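PDB 6Y1W: putative tryptophan halogenase from Xanthomonas campestris pv. campestris, which probably acts as a flavin-dependent halogenase, using FAD in the manner of the tryptophan halogenases to halogenate an aromatic substrate. Local coordinates for residues V235-W240 / T321-H326. Residues are numbered along the deposited sequence; the frame is centred on the assembly and turned at random.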
ATOM      1  N   VAL A 235       2.642  28.173 -10.951  1.00 18.72           N
ATOM      2  CA  VAL A 235       3.160  26.821 -10.805  1.00 16.92           C
ATOM      3  C   VAL A 235       3.195  26.211 -12.202  1.00 22.41           C
ATOM      4  O   VAL A 235       2.183  26.206 -12.905  1.00 23.83           O
ATOM      5  CB  VAL A 235       2.271  25.986  -9.869  1.00 18.77           C
ATOM      6  CG1 VAL A 235       2.831  24.596  -9.719  1.00 21.75           C
ATOM      7  CG2 VAL A 235       2.086  26.692  -8.498  1.00 20.21           C
ATOM      8  N   GLY A 236       4.368  25.794 -12.639  1.00 23.19           N
ATOM      9  CA  GLY A 236       4.494  25.180 -13.945  1.00 31.99           C
ATOM     10  C   GLY A 236       4.037  23.736 -13.923  1.00 28.38           C
ATOM     11  O   GLY A 236       3.640  23.193 -12.885  1.00 25.43           O
ATOM     12  N   SER A 237       4.146  23.070 -15.086  1.00 22.76           N
ATOM     13  CA  SER A 237       3.786  21.667 -15.202  0.59 19.79           C
ATOM     14  C   SER A 237       4.891  20.878 -15.894  1.00 21.85           C
ATOM     15  O   SER A 237       5.670  21.439 -16.661  1.00 22.77           O
ATOM     16  CB  SER A 237       2.466  21.523 -15.945  0.59 22.83           C
ATOM     17  OG  SER A 237       1.520  22.404 -15.356  0.59 25.63           O
ATOM     18  N   GLU A 238       4.946  19.571 -15.576  1.00 20.08           N
ATOM     19  CA  GLU A 238       5.929  18.636 -16.121  1.00 21.31           C
ATOM     20  C   GLU A 238       5.404  18.186 -17.475  1.00 21.15           C
ATOM     21  O   GLU A 238       4.223  17.866 -17.593  1.00 23.45           O
ATOM     22  CB  GLU A 238       6.128  17.438 -15.189  1.00 26.52           C
ATOM     23  CG  GLU A 238       7.411  16.616 -15.447  1.00 40.78           C
ATOM     24  CD  GLU A 238       7.391  15.192 -14.844  1.00 52.10           C
ATOM     25  OE1 GLU A 238       6.579  14.897 -13.932  1.00 38.47           O
ATOM     26  OE2 GLU A 238       8.188  14.343 -15.310  1.00 70.61           O
ATOM     27  N   ASP A 239       6.246  18.256 -18.500  1.00 25.38           N
ATOM     28  CA  ASP A 239       5.855  17.910 -19.863  1.00 24.91           C
ATOM     29  C   ASP A 239       6.047  16.416 -20.083  1.00 22.64           C
ATOM     30  O   ASP A 239       7.171  15.904 -19.969  1.00 21.58           O
ATOM     31  CB  ASP A 239       6.702  18.725 -20.835  1.00 25.06           C
ATOM     32  CG  ASP A 239       6.420  18.425 -22.281  1.00 29.04           C
ATOM     33  OD1 ASP A 239       5.384  17.803 -22.622  1.00 23.89           O
ATOM     34  OD2 ASP A 239       7.249  18.844 -23.104  1.00 31.60           O
ATOM     35  N   TRP A 240       4.965  15.707 -20.427  1.00 19.13           N
ATOM     36  CA  TRP A 240       5.072  14.279 -20.660  1.00 18.59           C
ATOM     37  C   TRP A 240       4.943  13.945 -22.138  1.00 18.97           C
ATOM     38  O   TRP A 240       4.863  12.758 -22.485  1.00 19.59           O
ATOM     39  CB  TRP A 240       4.024  13.520 -19.842  1.00 21.32           C
ATOM     40  CG  TRP A 240       4.256  13.511 -18.342  1.00 17.50           C
ATOM     41  CD1 TRP A 240       5.427  13.754 -17.678  1.00 24.52           C
ATOM     42  CD2 TRP A 240       3.267  13.238 -17.332  1.00 18.55           C
ATOM     43  NE1 TRP A 240       5.226  13.642 -16.310  1.00 25.81           N
ATOM     44  CE2 TRP A 240       3.915  13.321 -16.074  1.00 23.94           C
ATOM     45  CE3 TRP A 240       1.904  12.929 -17.372  1.00 21.92           C
ATOM     46  CZ2 TRP A 240       3.241  13.112 -14.870  1.00 21.32           C
ATOM     47  CZ3 TRP A 240       1.246  12.705 -16.164  1.00 23.33           C
ATOM     48  CH2 TRP A 240       1.918  12.806 -14.943  1.00 23.20           C
ATOM     49  N   THR A 321      -2.795  18.354 -23.414  1.00 18.31           N
ATOM     50  CA  THR A 321      -1.415  17.871 -23.435  1.00 18.19           C
ATOM     51  C   THR A 321      -1.167  17.105 -22.142  1.00 17.32           C
ATOM     52  O   THR A 321      -1.656  17.528 -21.083  1.00 20.05           O
ATOM     53  CB  THR A 321      -0.385  19.018 -23.619  1.00 24.41           C
ATOM     54  OG1 THR A 321       0.926  18.488 -23.871  1.00 21.88           O
ATOM     55  CG2 THR A 321      -0.365  19.958 -22.423  1.00 22.09           C
ATOM     56  N   PRO A 322      -0.452  15.977 -22.215  1.00 16.63           N
ATOM     57  CA  PRO A 322      -0.213  15.126 -21.038  1.00 17.93           C
ATOM     58  C   PRO A 322       0.788  15.791 -20.114  1.00 23.48           C
ATOM     59  O   PRO A 322       1.867  16.190 -20.553  1.00 22.32           O
ATOM     60  CB  PRO A 322       0.373  13.838 -21.637  1.00 17.45           C
ATOM     61  CG  PRO A 322       1.058  14.369 -22.943  1.00 17.70           C
ATOM     62  CD  PRO A 322       0.147  15.424 -23.448  1.00 20.70           C
ATOM     63  N   ASN A 323       0.402  15.954 -18.851  1.00 17.60           N
ATOM     64  CA  ASN A 323       1.205  16.744 -17.922  1.00 23.33           C
ATOM     65  C   ASN A 323       0.758  16.551 -16.478  1.00 18.32           C
ATOM     66  O   ASN A 323      -0.359  16.097 -16.185  1.00 21.29           O
ATOM     67  CB  ASN A 323       1.119  18.224 -18.268  1.00 23.15           C
ATOM     68  CG  ASN A 323      -0.161  18.854 -17.733  1.00 34.97           C
ATOM     69  OD1 ASN A 323      -0.213  19.318 -16.589  1.00 27.17           O
ATOM     70  ND2 ASN A 323      -1.219  18.798 -18.533  1.00 21.15           N
ATOM     71  N   GLN A 324       1.627  16.982 -15.555  1.00 22.68           N
ATOM     72  CA  GLN A 324       1.256  17.113 -14.149  0.50 19.71           C
ATOM     73  C   GLN A 324       1.774  18.454 -13.656  1.00 16.41           C
ATOM     74  O   GLN A 324       2.912  18.818 -13.946  1.00 18.17           O
ATOM     75  CB  GLN A 324       1.780  15.951 -13.257  0.50 22.45           C
ATOM     76  CG  GLN A 324       3.252  16.033 -12.727  0.50 18.21           C
ATOM     77  CD  GLN A 324       3.577  15.043 -11.587  0.50 21.85           C
ATOM     78  OE1 GLN A 324       3.017  15.120 -10.481  0.50 22.41           O
ATOM     79  NE2 GLN A 324       4.503  14.126 -11.847  0.50 25.39           N
ATOM     80  N   ARG A 325       0.919  19.188 -12.953  1.00 18.95           N
ATOM     81  CA  ARG A 325       1.341  20.403 -12.272  1.00 22.54           C
ATOM     82  C   ARG A 325       2.469  20.033 -11.309  1.00 19.84           C
ATOM     83  O   ARG A 325       2.412  18.988 -10.653  1.00 19.07           O
ATOM     84  CB  ARG A 325       0.118  20.971 -11.535  1.00 19.26           C
ATOM     85  CG  ARG A 325       0.126  22.414 -11.112  1.00 25.92           C
ATOM     86  CD  ARG A 325       0.227  23.404 -12.246  1.00 20.43           C
ATOM     87  NE  ARG A 325      -0.912  23.536 -13.139  1.00 20.71           N
ATOM     88  CZ  ARG A 325      -1.049  24.551 -13.989  1.00 21.17           C
ATOM     89  NH1 ARG A 325      -2.087  24.603 -14.808  1.00 31.44           N
ATOM     90  NH2 ARG A 325      -0.131  25.522 -14.045  1.00 21.96           N
ATOM     91  N   HIS A 326       3.522  20.867 -11.244  1.00 18.40           N
ATOM     92  CA  HIS A 326       4.663  20.505 -10.396  1.00 20.55           C
ATOM     93  C   HIS A 326       4.258  20.358  -8.940  1.00 19.44           C
ATOM     94  O   HIS A 326       4.779  19.489  -8.223  1.00 21.99           O
ATOM     95  CB  HIS A 326       5.774  21.543 -10.512  1.00 19.55           C
ATOM     96  CG  HIS A 326       6.514  21.453 -11.800  1.00 23.52           C
ATOM     97  ND1 HIS A 326       7.041  20.265 -12.262  1.00 25.85           N
ATOM     98  CD2 HIS A 326       6.782  22.385 -12.740  1.00 24.55           C
ATOM     99  CE1 HIS A 326       7.629  20.481 -13.427  1.00 28.09           C
ATOM    100  NE2 HIS A 326       7.485  21.757 -13.741  1.00 23.54           N
TER
HETATM  101  O   HOH W   1      -0.923  21.547 -15.451  1.00 31.81           O
HETATM  102  O   HOH W   2       2.836  17.945 -22.025  1.00 24.84           O
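Arg-325 NH2 donates to Val-235 O at 2.7 Å, with the oxygen in the guanidinium plane and NH2 nearly in line with the C=O bond of Val-235; the N-H itself is bent, at 149°. Arginine suits this place because its chain, bent at chi2 and chi3, can turn back to the carbonyl of Val-235, just before strand 237-239, while NE bonds to Ala-339 O. In the conformer described, Ser-237 OG lies over a guanidinium face and holds a water at 2.6 Å that donates to Asn-323 OD1, bridging the two strands. On the face of the sheet away from Asn-323, Gln-324 NE2, also in one of two conformers, reaches Glu-238 OE1 at 3.0 Å, the oxygen standing 25° out of the amide plane; both long chains run side by side in the same direction, giving the carboxylate a neutral donor. The backbones are joined by a 2.7 Å bond from Glu-238 N to Gln-324 O, returned only weakly by Gln-324 N, and by His-326 N to Gly-236 O. Strands 237-239 and 323-325 thus form an antiparallel pair, 237-239 being an edge of a small three-stranded sheet completed by 341-342, with the side chain of Asn-323 about 7 Å from that of Leu-338, predicted to bind FAD. Beyond the strand end, Trp-240 N bonds to Pro-322 O. The Trp-240 indole packs one face over the Asn-323 to Gln-324 peptide; helix 371-397 adds Ile-385 and a cation-pi partner, Arg-389. The His-326 ring lays a face over the Ser-237 to Glu-238 peptide, and Val-235 CG1 meets the aliphatic CG of Arg-325 at 3.7 Å.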